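Local coordinates for charybdin (Charybdis maritima, PDB 2B7U), which is a ribosome-inactivating protein, a plant toxin of the fold that joins a mixed beta sheet to a largely helical region around a long central helix, at residues L129-N134 with S157-S162; M6-T11 with G57-L62; L111-S116 with D153-L158; T23-I28 with H177-L182; L14-L19 with N136-A141. All coordinates share one frame; numbering follows the deposited sequence.

Contact 1. Residues L129-N134 with S157-S162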
# COMPACT_ATOMS: atom_id res chain seq x y z
N LEU A 129 6.42 7.09 12.23
CA LEU A 129 5.69 8.23 12.76
C LEU A 129 6.50 9.53 12.79
O LEU A 129 5.94 10.59 13.06
CB LEU A 129 5.14 7.92 14.15
CG LEU A 129 4.11 6.78 14.21
CD1 LEU A 129 3.61 6.58 15.64
CD2 LEU A 129 2.92 7.02 13.27
N ASP A 130 7.81 9.46 12.51
CA ASP A 130 8.68 10.63 12.58
C ASP A 130 9.07 11.12 11.18
O ASP A 130 9.91 12.02 11.03
CB ASP A 130 9.93 10.32 13.41
CG ASP A 130 9.64 10.23 14.91
OD1 ASP A 130 8.67 10.88 15.39
OD2 ASP A 130 10.39 9.52 15.62
N ILE A 131 8.45 10.52 10.17
CA ILE A 131 8.70 10.86 8.78
C ILE A 131 7.57 11.74 8.26
O ILE A 131 6.41 11.57 8.65
CB ILE A 131 8.81 9.56 7.94
CG1 ILE A 131 10.09 8.81 8.32
CG2 ILE A 131 8.75 9.83 6.44
CD1 ILE A 131 10.20 7.43 7.75
N SER A 132 7.90 12.69 7.38
CA SER A 132 6.89 13.60 6.86
C SER A 132 6.31 13.06 5.57
O SER A 132 7.04 12.49 4.76
CB SER A 132 7.48 14.99 6.61
OG SER A 132 6.47 15.85 6.07
N TYR A 133 5.00 13.26 5.39
CA TYR A 133 4.26 12.70 4.25
C TYR A 133 3.49 13.76 3.48
O TYR A 133 2.31 13.59 3.18
CB TYR A 133 3.30 11.63 4.72
CG TYR A 133 3.98 10.53 5.47
CD1 TYR A 133 3.80 10.37 6.84
CD2 TYR A 133 4.78 9.62 4.81
CE1 TYR A 133 4.42 9.34 7.51
CE2 TYR A 133 5.39 8.60 5.48
CZ TYR A 133 5.21 8.46 6.83
OH TYR A 133 5.85 7.44 7.49
N ASN A 134 4.13 14.88 3.20
CA ASN A 134 3.49 15.91 2.40
C ASN A 134 4.05 15.89 0.96
O ASN A 134 4.84 15.02 0.60
CB ASN A 134 3.60 17.28 3.08
CG ASN A 134 5.02 17.76 3.23
OD1 ASN A 134 5.96 17.14 2.73
ND2 ASN A 134 5.18 18.90 3.90
N SER A 157 12.62 6.75 1.68
CA SER A 157 11.84 7.11 0.53
C SER A 157 10.76 6.06 0.23
O SER A 157 9.65 6.41 -0.18
CB SER A 157 12.75 7.31 -0.66
OG SER A 157 13.65 8.37 -0.42
N LEU A 158 11.12 4.78 0.37
CA LEU A 158 10.14 3.70 0.19
C LEU A 158 9.02 3.73 1.25
O LEU A 158 7.86 3.42 0.93
CB LEU A 158 10.85 2.34 0.15
CG LEU A 158 11.71 2.10 -1.11
CD1 LEU A 158 12.58 0.82 -0.96
CD2 LEU A 158 10.88 2.00 -2.41
N ILE A 159 9.34 4.17 2.47
CA ILE A 159 8.31 4.38 3.47
C ILE A 159 7.32 5.45 3.00
O ILE A 159 6.11 5.27 3.09
CB ILE A 159 8.89 4.78 4.84
CG1 ILE A 159 9.70 3.63 5.41
CG2 ILE A 159 7.79 5.17 5.78
CD1 ILE A 159 10.60 3.98 6.53
N VAL A 160 7.84 6.56 2.49
CA VAL A 160 6.96 7.62 2.03
C VAL A 160 6.06 7.13 0.89
O VAL A 160 4.84 7.35 0.90
CB VAL A 160 7.79 8.87 1.59
CG1 VAL A 160 6.91 9.87 0.90
CG2 VAL A 160 8.46 9.49 2.81
N VAL A 161 6.63 6.43 -0.09
CA VAL A 161 5.82 5.91 -1.17
C VAL A 161 4.79 4.88 -0.67
O VAL A 161 3.60 4.92 -1.02
CB VAL A 161 6.70 5.30 -2.27
CG1 VAL A 161 5.85 4.52 -3.26
CG2 VAL A 161 7.54 6.39 -2.94
N SER A 162 5.22 3.96 0.18
CA SER A 162 4.30 2.96 0.73
C SER A 162 3.15 3.62 1.48
O SER A 162 2.00 3.20 1.33
CB SER A 162 5.05 2.00 1.64
OG SER A 162 4.20 0.93 2.04
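Ile-131 sends its two branches to two successive residues of helix 151-170, and these aliphatic contacts make up much of the interface. Its CD1 meets Ile-159 CD1 at 3.7 Å, the two isoleucines crossing at about a right angle. Its other methyl, CG2, sits 3.7 Å from Val-160 CG2. With chi1 at -69°, CG1 of Ile-131 lies beside the backbone N and CG2 anti to it, so the two branches leave CB in different directions. Beta-branched residues suit both sides here, since their methyls stand close to the backbone and fill the space between loop and helix without long, flexible chains.

The aromatic contacts come from Tyr-133. Its ring presents an edge to the helix: Val-160 CA lies near the ring plane, 3.9 Å from Tyr-133 CE2. One face of the ring is covered from within its own segment by the carbonyl carbon of Ile-131. Farther out, Tyr-133 OH comes to 3.4 Å from Ile-159 CG2, a van der Waals contact of the oxygen with a methyl; its hydrogen bond goes to Ile-128 O.

Polar interactions serve the segments separately. Val-161 N and Ser-162 N bond to Ser-157 O and Leu-158 O along the helix, while Ser-132 O merely touches Val-160 CG2 at 3.8 Å. Ser-132 OG bonds to Val-188 N, and Asn-134 is the N-cap of helix 135-147, its OD1 accepting from Ala-137 N. An interhelical loop, anchored by backbone partners and an N-cap, thus packs its apolar residues on the long buried helix of the ribosome-inactivating protein fold.

Contact 2. Residues M6-T11 with G57-L62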
# COMPACT_ATOMS: atom_id res chain seq x y z
N MET A 6 6.94 -11.79 -11.02
CA MET A 6 5.65 -11.13 -10.93
C MET A 6 5.38 -10.44 -12.26
O MET A 6 6.26 -9.83 -12.86
CB MET A 6 5.55 -10.17 -9.73
CG MET A 6 6.45 -8.93 -9.76
SD MET A 6 6.58 -8.12 -8.13
CE MET A 6 4.85 -8.05 -7.67
N THR A 7 4.15 -10.56 -12.74
CA THR A 7 3.82 -9.92 -14.01
C THR A 7 3.45 -8.46 -13.69
O THR A 7 3.35 -8.08 -12.52
CB THR A 7 2.76 -10.74 -14.82
OG1 THR A 7 1.86 -11.43 -13.95
CG2 THR A 7 3.45 -11.79 -15.67
N VAL A 8 3.35 -7.62 -14.72
CA VAL A 8 2.87 -6.26 -14.53
C VAL A 8 1.54 -6.10 -15.27
O VAL A 8 1.52 -5.95 -16.49
CB VAL A 8 3.89 -5.21 -14.98
CG1 VAL A 8 4.47 -5.56 -16.29
CG2 VAL A 8 3.28 -3.80 -14.99
N LYS A 9 0.45 -6.16 -14.52
CA LYS A 9 -0.89 -6.06 -15.08
C LYS A 9 -1.18 -4.69 -15.71
O LYS A 9 -1.86 -4.62 -16.75
CB LYS A 9 -1.96 -6.35 -14.01
CG LYS A 9 -1.95 -7.78 -13.37
CD LYS A 9 -1.35 -8.80 -14.30
CE LYS A 9 -1.74 -10.24 -13.99
NZ LYS A 9 -1.68 -11.10 -15.24
N PHE A 10 -0.67 -3.63 -15.10
CA PHE A 10 -0.90 -2.27 -15.61
C PHE A 10 0.11 -1.33 -14.97
O PHE A 10 0.80 -1.71 -14.00
CB PHE A 10 -2.35 -1.81 -15.33
CG PHE A 10 -2.68 -1.66 -13.86
CD1 PHE A 10 -2.44 -0.47 -13.20
CD2 PHE A 10 -3.25 -2.71 -13.13
CE1 PHE A 10 -2.70 -0.32 -11.86
CE2 PHE A 10 -3.52 -2.56 -11.80
CZ PHE A 10 -3.27 -1.37 -11.16
N THR A 11 0.19 -0.13 -15.53
CA THR A 11 1.04 0.94 -15.04
C THR A 11 0.20 2.20 -14.85
O THR A 11 -0.64 2.54 -15.71
CB THR A 11 2.22 1.23 -16.00
OG1 THR A 11 3.03 0.05 -16.17
CG2 THR A 11 3.11 2.38 -15.49
N GLY A 57 1.41 -8.19 -10.30
CA GLY A 57 1.81 -6.88 -9.82
C GLY A 57 1.32 -5.76 -10.71
O GLY A 57 0.65 -5.99 -11.71
N PHE A 58 1.64 -4.53 -10.32
CA PHE A 58 1.43 -3.37 -11.16
C PHE A 58 2.58 -2.40 -10.92
O PHE A 58 3.30 -2.52 -9.92
CB PHE A 58 0.09 -2.69 -10.88
CG PHE A 58 -0.01 -2.05 -9.52
CD1 PHE A 58 0.15 -0.68 -9.37
CD2 PHE A 58 -0.31 -2.81 -8.40
CE1 PHE A 58 0.01 -0.08 -8.12
CE2 PHE A 58 -0.44 -2.23 -7.15
CZ PHE A 58 -0.28 -0.86 -7.00
N ASP A 59 2.78 -1.47 -11.84
CA ASP A 59 3.82 -0.47 -11.70
C ASP A 59 3.26 0.93 -11.45
O ASP A 59 2.23 1.31 -12.02
CB ASP A 59 4.65 -0.43 -12.97
CG ASP A 59 5.76 -1.46 -13.00
OD1 ASP A 59 5.95 -2.21 -12.01
OD2 ASP A 59 6.48 -1.48 -14.03
N LEU A 60 3.93 1.65 -10.55
CA LEU A 60 3.57 3.01 -10.17
C LEU A 60 4.74 3.90 -10.57
O LEU A 60 5.80 3.82 -9.98
CB LEU A 60 3.33 3.10 -8.67
CG LEU A 60 3.19 4.49 -8.05
CD1 LEU A 60 2.00 5.24 -8.64
CD2 LEU A 60 3.11 4.39 -6.51
N LYS A 61 4.54 4.73 -11.59
CA LYS A 61 5.60 5.60 -12.09
C LYS A 61 5.39 7.00 -11.53
O LYS A 61 4.31 7.59 -11.68
CB LYS A 61 5.58 5.63 -13.63
CG LYS A 61 6.77 6.33 -14.27
CD LYS A 61 6.89 5.82 -15.72
CE LYS A 61 7.82 6.61 -16.58
NZ LYS A 61 7.67 6.18 -18.01
N LEU A 62 6.40 7.52 -10.84
CA LEU A 62 6.32 8.82 -10.19
C LEU A 62 7.38 9.72 -10.78
O LEU A 62 8.52 9.33 -10.85
CB LEU A 62 6.56 8.68 -8.69
CG LEU A 62 5.60 7.77 -7.93
CD1 LEU A 62 6.03 7.68 -6.46
CD2 LEU A 62 4.18 8.23 -8.04
O HOH W 1 5.72 -0.17 -16.18
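Phe-10 and Phe-58 lie side by side and point the same way, with Phe-58 CB standing 3.6 Å above one face of the Phe-10 ring, over its centre: a CH-pi contact. The ring planes are only 12° from parallel, but they are slid apart, centroids 5.1 Å from each other, and barely overlap. Like first torsions (chi1 65° and 67°) set each CG between its backbone N and carbonyl carbon, in keeping with the shared direction of the rings. Leu-35 of helix 21-35 touches both.

The strands pair in the parallel sense at Val-8 with Gly-57 and at Thr-11 with Asp-59, the register shifting by one between them, a beta bulge. Lys-9 N bonds to Gly-57 O at 2.8 Å, and Asp-59 N bonds to Phe-10 O at 2.9 Å; a weak bond from Gly-57 N to Thr-7 O extends the series. Glycine suits its place: Met-6 CE packs 3.9 Å from Gly-57 CA, on the side where a side chain would start, and Thr-7 O is close to that side too.

On the sheet face that carries Val-8, Thr-11 and Asp-59, Val-8 CG2 packs 3.9 Å from Asp-59 CG, the two side chains crossing at about a right angle. A water links the others: it lies 2.7 Å from Thr-11 OG1 and donates to Asp-59 OD2 at 2.6 Å. Asp-59 OD1 forms a salt bridge with Arg-72 on strand 67-74. Both carboxylate oxygens of this buried aspartate therefore have partners, which would favour its ionised form and couples the outermost strand, through water and charge, to the third strand of the sheet.

Contact 3. Residues L111-S116 with D153-L158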
# COMPACT_ATOMS: atom_id res chain seq x y z
N LEU A 111 17.84 -5.74 -2.00
CA LEU A 111 18.08 -4.80 -0.91
C LEU A 111 18.26 -5.57 0.39
O LEU A 111 17.89 -6.76 0.49
CB LEU A 111 16.88 -3.86 -0.77
CG LEU A 111 16.63 -2.99 -2.00
CD1 LEU A 111 15.23 -2.40 -1.97
CD2 LEU A 111 17.69 -1.89 -2.07
N GLU A 112 18.80 -4.89 1.40
CA GLU A 112 19.08 -5.50 2.70
C GLU A 112 17.88 -5.43 3.63
O GLU A 112 18.02 -5.53 4.84
CB GLU A 112 20.28 -4.80 3.35
CG GLU A 112 21.53 -4.92 2.51
CD GLU A 112 22.75 -4.26 3.15
OE1 GLU A 112 23.69 -3.89 2.40
OE2 GLU A 112 22.80 -4.17 4.40
N PHE A 113 16.68 -5.28 3.07
CA PHE A 113 15.48 -5.20 3.87
C PHE A 113 14.27 -5.64 3.09
O PHE A 113 14.28 -5.65 1.87
CB PHE A 113 15.29 -3.76 4.42
CG PHE A 113 15.38 -2.66 3.37
CD1 PHE A 113 14.25 -2.25 2.69
CD2 PHE A 113 16.59 -2.06 3.07
CE1 PHE A 113 14.33 -1.22 1.72
CE2 PHE A 113 16.69 -1.05 2.10
CZ PHE A 113 15.55 -0.63 1.44
N GLY A 114 13.25 -6.05 3.84
CA GLY A 114 11.95 -6.38 3.31
C GLY A 114 11.01 -5.20 3.42
O GLY A 114 11.41 -4.15 3.90
N PRO A 115 9.76 -5.36 2.95
CA PRO A 115 8.73 -4.33 2.92
C PRO A 115 8.03 -4.04 4.25
O PRO A 115 7.24 -3.07 4.33
CB PRO A 115 7.74 -4.89 1.89
CG PRO A 115 7.83 -6.35 2.04
CD PRO A 115 9.27 -6.62 2.34
N SER A 116 8.29 -4.81 5.29
CA SER A 116 7.59 -4.54 6.55
C SER A 116 8.12 -3.24 7.11
O SER A 116 9.29 -2.91 6.91
CB SER A 116 7.77 -5.67 7.55
OG SER A 116 9.05 -5.65 8.14
N ASP A 153 18.49 6.51 2.74
CA ASP A 153 17.73 7.34 1.80
C ASP A 153 16.71 6.47 1.06
O ASP A 153 15.55 6.88 0.85
CB ASP A 153 18.64 7.94 0.72
CG ASP A 153 19.51 9.09 1.20
OD1 ASP A 153 19.29 9.64 2.28
OD2 ASP A 153 20.44 9.47 0.43
N ARG A 154 17.14 5.28 0.65
CA ARG A 154 16.25 4.39 -0.10
C ARG A 154 15.09 3.93 0.77
O ARG A 154 13.92 4.01 0.36
CB ARG A 154 16.99 3.16 -0.62
CG ARG A 154 18.04 3.47 -1.67
CD ARG A 154 18.89 2.24 -1.93
NE ARG A 154 19.58 2.33 -3.22
CZ ARG A 154 20.29 1.36 -3.78
NH1 ARG A 154 20.52 0.21 -3.15
NH2 ARG A 154 20.78 1.53 -5.00
N ALA A 155 15.41 3.47 1.97
CA ALA A 155 14.38 2.95 2.87
C ALA A 155 13.40 4.05 3.29
O ALA A 155 12.17 3.85 3.30
CB ALA A 155 15.01 2.32 4.07
N ARG A 156 13.91 5.24 3.59
CA ARG A 156 13.03 6.33 4.01
C ARG A 156 12.07 6.68 2.88
O ARG A 156 10.87 6.89 3.07
CB ARG A 156 13.83 7.57 4.40
CG ARG A 156 12.94 8.68 4.96
CD ARG A 156 13.76 9.94 5.27
NE ARG A 156 13.04 10.85 6.16
CZ ARG A 156 12.02 11.62 5.78
NH1 ARG A 156 11.42 12.42 6.67
NH2 ARG A 156 11.61 11.59 4.52
N SER A 157 12.62 6.75 1.68
CA SER A 157 11.84 7.11 0.53
C SER A 157 10.76 6.06 0.23
O SER A 157 9.65 6.41 -0.18
CB SER A 157 12.75 7.31 -0.66
OG SER A 157 13.65 8.37 -0.42
N LEU A 158 11.12 4.78 0.37
CA LEU A 158 10.14 3.70 0.19
C LEU A 158 9.02 3.73 1.25
O LEU A 158 7.86 3.42 0.93
CB LEU A 158 10.85 2.34 0.15
CG LEU A 158 11.71 2.10 -1.11
CD1 LEU A 158 12.58 0.82 -0.96
CD2 LEU A 158 10.88 2.00 -2.41
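Phe-113 is held between two aliphatic groups, Ala-155 CB over one face and Leu-111 CB over the opposite one, each 4.0 Å above the plane and offset toward the rim. Leu-158 CD1 approaches at the edge, near the ring plane, 3.8 Å from Phe-113 CE1. A chi1 of 51° sets CG of Phe-113 between the backbone N and the carbonyl carbon, the start of the ring's course to the helix. Alanine suits the face position: its single methyl lets the flat ring lie close to the helix backbone, as Phe-113 CZ to Ala-155 CA at 4.0 Å confirms.

In the ribosome-inactivating protein fold this is where the loop from the last strand of the sheet, 109-110, to helix 117-124 passes over the long helix 151-170. Ala-123 of helix 117-124 also touches both Phe-113 and Ala-155.

Leu-111 and Arg-154 cross obliquely, with Leu-111 CD2 3.7 Å from Arg-154 NH1. The arginine chain, extended from CG to NE, brings NH1 against the leucine methyl, while NE bonds to Ser-148 O. Along the helix, Asp-153 O accepts twice from Ser-157, from OG at 2.7 Å and from the backbone N at 3.0 Å, the two donors arriving from opposite faces of the carbonyl plane.

Contact 4. Residues T23-I28 with H177-L182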
# COMPACT_ATOMS: atom_id res chain seq x y z
N THR A 23 -6.23 16.34 -6.94
CA THR A 23 -5.70 15.43 -7.97
C THR A 23 -5.04 14.16 -7.37
O THR A 23 -5.04 13.11 -8.00
CB THR A 23 -4.76 16.14 -8.93
OG1 THR A 23 -3.64 16.68 -8.22
CG2 THR A 23 -5.52 17.24 -9.66
N TYR A 24 -4.50 14.28 -6.17
CA TYR A 24 -4.01 13.12 -5.43
C TYR A 24 -5.21 12.21 -5.10
O TYR A 24 -5.14 11.01 -5.34
CB TYR A 24 -3.35 13.59 -4.15
CG TYR A 24 -3.04 12.49 -3.15
CD1 TYR A 24 -1.95 11.63 -3.34
CD2 TYR A 24 -3.79 12.35 -2.01
CE1 TYR A 24 -1.66 10.64 -2.42
CE2 TYR A 24 -3.49 11.36 -1.08
CZ TYR A 24 -2.42 10.53 -1.27
OH TYR A 24 -2.20 9.58 -0.32
N THR A 25 -6.29 12.78 -4.57
CA THR A 25 -7.47 11.98 -4.27
C THR A 25 -8.01 11.26 -5.51
O THR A 25 -8.37 10.08 -5.45
CB THR A 25 -8.54 12.86 -3.63
OG1 THR A 25 -8.04 13.34 -2.36
CG2 THR A 25 -9.83 12.08 -3.43
N ASP A 26 -8.08 11.99 -6.63
CA ASP A 26 -8.51 11.41 -7.90
C ASP A 26 -7.63 10.22 -8.28
O ASP A 26 -8.09 9.18 -8.72
CB ASP A 26 -8.45 12.43 -9.05
CG ASP A 26 -9.38 13.66 -8.88
OD1 ASP A 26 -9.08 14.68 -9.55
OD2 ASP A 26 -10.38 13.60 -8.14
N PHE A 27 -6.32 10.38 -8.12
CA PHE A 27 -5.39 9.33 -8.47
C PHE A 27 -5.61 8.07 -7.63
O PHE A 27 -5.64 6.96 -8.15
CB PHE A 27 -3.95 9.82 -8.30
CG PHE A 27 -2.94 8.84 -8.75
CD1 PHE A 27 -2.57 8.73 -10.08
CD2 PHE A 27 -2.33 8.00 -7.83
CE1 PHE A 27 -1.64 7.80 -10.49
CE2 PHE A 27 -1.38 7.09 -8.23
CZ PHE A 27 -1.04 6.99 -9.57
N ILE A 28 -5.79 8.25 -6.34
CA ILE A 28 -5.99 7.11 -5.44
C ILE A 28 -7.31 6.40 -5.78
O ILE A 28 -7.36 5.16 -5.82
CB ILE A 28 -5.93 7.54 -3.96
CG1 ILE A 28 -4.53 8.05 -3.58
CG2 ILE A 28 -6.36 6.38 -3.04
CD1 ILE A 28 -3.42 7.07 -3.71
N HIS A 177 -6.34 12.11 4.99
CA HIS A 177 -5.38 12.80 5.81
C HIS A 177 -4.26 13.36 4.96
O HIS A 177 -3.82 14.51 5.13
CB HIS A 177 -4.78 11.88 6.87
CG HIS A 177 -3.75 12.55 7.71
ND1 HIS A 177 -4.07 13.47 8.68
CD2 HIS A 177 -2.40 12.45 7.71
CE1 HIS A 177 -2.96 13.91 9.25
NE2 HIS A 177 -1.93 13.31 8.68
N PHE A 178 -3.78 12.55 4.03
CA PHE A 178 -2.66 12.98 3.19
C PHE A 178 -3.11 14.02 2.18
O PHE A 178 -2.34 14.93 1.85
CB PHE A 178 -1.98 11.79 2.51
CG PHE A 178 -1.22 10.90 3.46
CD1 PHE A 178 -0.55 11.40 4.57
CD2 PHE A 178 -1.15 9.53 3.20
CE1 PHE A 178 0.16 10.55 5.42
CE2 PHE A 178 -0.42 8.71 4.04
CZ PHE A 178 0.23 9.21 5.15
N ALA A 179 -4.36 13.94 1.73
CA ALA A 179 -4.90 14.89 0.74
C ALA A 179 -5.06 16.27 1.36
O ALA A 179 -4.69 17.29 0.74
CB ALA A 179 -6.24 14.39 0.20
N PHE A 180 -5.55 16.30 2.58
CA PHE A 180 -5.95 17.55 3.23
C PHE A 180 -4.71 18.35 3.63
O PHE A 180 -4.78 19.57 3.76
CB PHE A 180 -6.83 17.26 4.47
CG PHE A 180 -8.16 16.58 4.16
CD1 PHE A 180 -8.62 16.40 2.86
CD2 PHE A 180 -8.97 16.16 5.20
CE1 PHE A 180 -9.84 15.80 2.61
CE2 PHE A 180 -10.21 15.56 4.95
CZ PHE A 180 -10.64 15.38 3.66
N ASN A 181 -3.58 17.67 3.81
CA ASN A 181 -2.34 18.24 4.34
C ASN A 181 -1.23 18.33 3.29
O ASN A 181 -0.10 18.76 3.57
CB ASN A 181 -1.87 17.41 5.53
CG ASN A 181 -2.73 17.62 6.78
OD1 ASN A 181 -2.70 18.69 7.38
ND2 ASN A 181 -3.49 16.60 7.16
N LEU A 182 -1.56 17.98 2.05
CA LEU A 182 -0.58 17.73 1.01
C LEU A 182 0.28 18.94 0.66
O LEU A 182 1.50 18.83 0.57
CB LEU A 182 -1.29 17.21 -0.24
CG LEU A 182 -0.42 16.67 -1.36
CD1 LEU A 182 0.23 15.35 -0.98
CD2 LEU A 182 -1.28 16.54 -2.58
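Tyr-24 gives the largest share of the buried surface, touching the other segment from Phe-178 and Ala-179 on helix 172-180 to Leu-182 just after it. Its CG is anti to the backbone N (chi1 169°), and the ring turns an edge to the other helix: Ala-179 CB lies near the ring plane, 3.9 Å from Tyr-24 CD2. At the far end, Tyr-24 OH touches Phe-178 CB at 3.6 Å and meets the edge of the phenylalanine ring at CD2. Ile-28, one turn on along the same helix, lays CG1 over one face of the tyrosine ring.

Ala-179 stands where the backbones come closest, its CA 6.3 Å from Thr-25 CA. Alanine suits so close an approach, its side chain being a single methyl, and that methyl is met by Thr-25 OG1 at 3.3 Å as well as by the tyrosine edge.

Leu-182 meets the base of the tyrosine, with CD2 3.9 Å from Tyr-24 CB. A branched aliphatic chain is apt here, since the same residue also packs on Met-164 of helix 151-170. Just before it, Asn-181 ND2 bonds to His-177 O at 2.9 Å and sits above the histidine ring.

Across the two segments the contact is therefore carried by carbon packing, although two hydroxyls lie in it. Each is paired with a backbone carbonyl, Tyr-24 OH with Met-164 O and Thr-25 OG1 with Gly-21 O one turn back in its own helix, so the polar end of the buried tyrosine is satisfied while carbon packing joins the segments.

Contact 5. Residues L14-L19 with N136-A141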
# COMPACT_ATOMS: atom_id res chain seq x y z
N LEU A 14 2.00 9.30 -12.08
CA LEU A 14 1.63 10.57 -11.46
C LEU A 14 2.81 11.53 -11.46
O LEU A 14 3.92 11.16 -11.06
CB LEU A 14 1.15 10.34 -10.03
CG LEU A 14 0.55 11.55 -9.31
CD1 LEU A 14 -0.72 12.03 -9.98
CD2 LEU A 14 0.29 11.21 -7.86
N ASP A 15 2.58 12.76 -11.93
CA ASP A 15 3.59 13.80 -11.75
C ASP A 15 3.32 14.58 -10.47
O ASP A 15 2.22 15.06 -10.24
CB ASP A 15 3.69 14.76 -12.92
CG ASP A 15 4.95 15.63 -12.83
OD1 ASP A 15 4.94 16.67 -12.13
OD2 ASP A 15 6.00 15.24 -13.39
N ILE A 16 4.36 14.74 -9.66
CA ILE A 16 4.25 15.31 -8.33
C ILE A 16 4.27 16.84 -8.32
O ILE A 16 3.78 17.44 -7.38
CB ILE A 16 5.38 14.76 -7.40
CG1 ILE A 16 5.50 13.24 -7.52
CG2 ILE A 16 5.16 15.14 -5.94
CD1 ILE A 16 4.21 12.53 -7.23
N GLU A 17 4.80 17.48 -9.36
CA GLU A 17 5.02 18.94 -9.32
C GLU A 17 3.75 19.78 -9.13
O GLU A 17 3.73 20.69 -8.29
CB GLU A 17 5.78 19.41 -10.56
CG GLU A 17 6.18 20.87 -10.49
CD GLU A 17 6.89 21.34 -11.74
OE1 GLU A 17 7.14 20.52 -12.64
OE2 GLU A 17 7.17 22.56 -11.82
N ARG A 18 2.71 19.48 -9.90
CA ARG A 18 1.44 20.23 -9.84
C ARG A 18 0.40 19.56 -8.92
O ARG A 18 -0.78 19.94 -8.92
CB ARG A 18 0.88 20.44 -11.28
CG ARG A 18 -0.27 19.53 -11.78
CD ARG A 18 -0.02 18.05 -11.58
NE ARG A 18 -1.24 17.24 -11.71
CZ ARG A 18 -1.42 16.06 -11.11
NH1 ARG A 18 -0.48 15.56 -10.32
NH2 ARG A 18 -2.56 15.38 -11.28
N LEU A 19 0.84 18.58 -8.14
CA LEU A 19 -0.05 17.74 -7.35
C LEU A 19 -0.84 18.58 -6.34
O LEU A 19 -0.27 19.40 -5.63
CB LEU A 19 0.77 16.68 -6.58
CG LEU A 19 0.41 15.20 -6.60
CD1 LEU A 19 0.89 14.54 -5.31
CD2 LEU A 19 -1.02 14.94 -6.83
N ASN A 136 6.17 17.95 -0.48
CA ASN A 136 7.62 18.14 -0.45
C ASN A 136 8.34 16.82 -0.14
O ASN A 136 9.37 16.53 -0.75
CB ASN A 136 8.01 19.23 0.54
CG ASN A 136 7.62 20.64 0.06
OD1 ASN A 136 7.33 21.51 0.88
ND2 ASN A 136 7.62 20.87 -1.24
N ALA A 137 7.79 16.02 0.77
CA ALA A 137 8.42 14.73 1.11
C ALA A 137 8.33 13.74 -0.05
O ALA A 137 9.26 12.96 -0.29
CB ALA A 137 7.79 14.14 2.36
N LEU A 138 7.22 13.76 -0.77
CA LEU A 138 7.07 12.90 -1.93
C LEU A 138 8.03 13.32 -3.04
O LEU A 138 8.61 12.48 -3.70
CB LEU A 138 5.62 12.91 -2.40
CG LEU A 138 5.22 11.89 -3.44
CD1 LEU A 138 5.63 10.47 -3.04
CD2 LEU A 138 3.73 12.04 -3.69
N GLN A 139 8.23 14.61 -3.22
CA GLN A 139 9.18 15.10 -4.19
C GLN A 139 10.58 14.60 -3.86
O GLN A 139 11.32 14.10 -4.72
CB GLN A 139 9.14 16.63 -4.23
CG GLN A 139 7.89 17.19 -4.89
CD GLN A 139 7.74 18.72 -4.75
OE1 GLN A 139 6.75 19.29 -5.21
NE2 GLN A 139 8.72 19.36 -4.13
N ASP A 140 10.95 14.72 -2.59
CA ASP A 140 12.25 14.25 -2.14
C ASP A 140 12.41 12.74 -2.32
O ASP A 140 13.48 12.24 -2.67
CB ASP A 140 12.47 14.63 -0.67
CG ASP A 140 12.44 16.12 -0.44
OD1 ASP A 140 12.73 16.89 -1.40
OD2 ASP A 140 12.12 16.53 0.70
N ALA A 141 11.35 12.00 -2.06
CA ALA A 141 11.39 10.56 -2.23
C ALA A 141 11.66 10.15 -3.65
O ALA A 141 12.46 9.26 -3.90
CB ALA A 141 10.09 9.94 -1.77
O HOH W 2 6.23 21.44 -6.72
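Ile-16 and Leu-138 cross at about a right angle, with CD1 of the isoleucine 3.6 Å from CD2 of the leucine. Ile-16 and Gln-139 slide past each other in opposite directions, Ile-16 CG2 lying 3.6 Å from Gln-139 CG. Leu-138 CD2 is also touched by Leu-19 CD1 at 4.1 Å, so one methyl receives both apolar residues of the loop.

Glutamine suits a place at the border of this packing: its CG packs on the isoleucine, and its chain, extended beyond CG, carries the amide on to water. That water donates to Gln-139 OE1 at 2.7 Å and to Glu-17 O at 3.0 Å, bridging helix and loop. Lys-135 NZ bonds to the carbonyls of Glu-17 and Leu-19, a second polar tie to the start of the same helix.

Behind this shell the loop is shaped by its own bonds. Leu-19 N reaches Ile-16 O at 3.2 Å, and Glu-17 N meets Asp-15 OD1 at 2.9 Å from above the carboxylate plane. An Asx turn thus overlaps the start of a type I beta turn, which carries the chain from the outermost strand 7-15 to helix 21-35 while resting its apolar side on helix 135-147.

How the contacts relate
From the N terminus, the first segment, 6-11, pairs with 57-62 in contact 2 and closes the opening part of the sheet. Before that loop is complete, 14-19 and 23-28 depart for later partners, so contacts 5 and 4 both cross contact 2. They also cross each other: contact 5 ends on helix 135-147, contact 4 on helix 172-180. Contacts 3 and 1 start at 111-116 and 129-134, end on overlapping parts of helix 151-170, lie within the span of contact 4, and cross contact 5. Together they tie both edges of the sheet and helix 21-35 to the helical region, where Val-161 packs on Leu-60 and Leu-62.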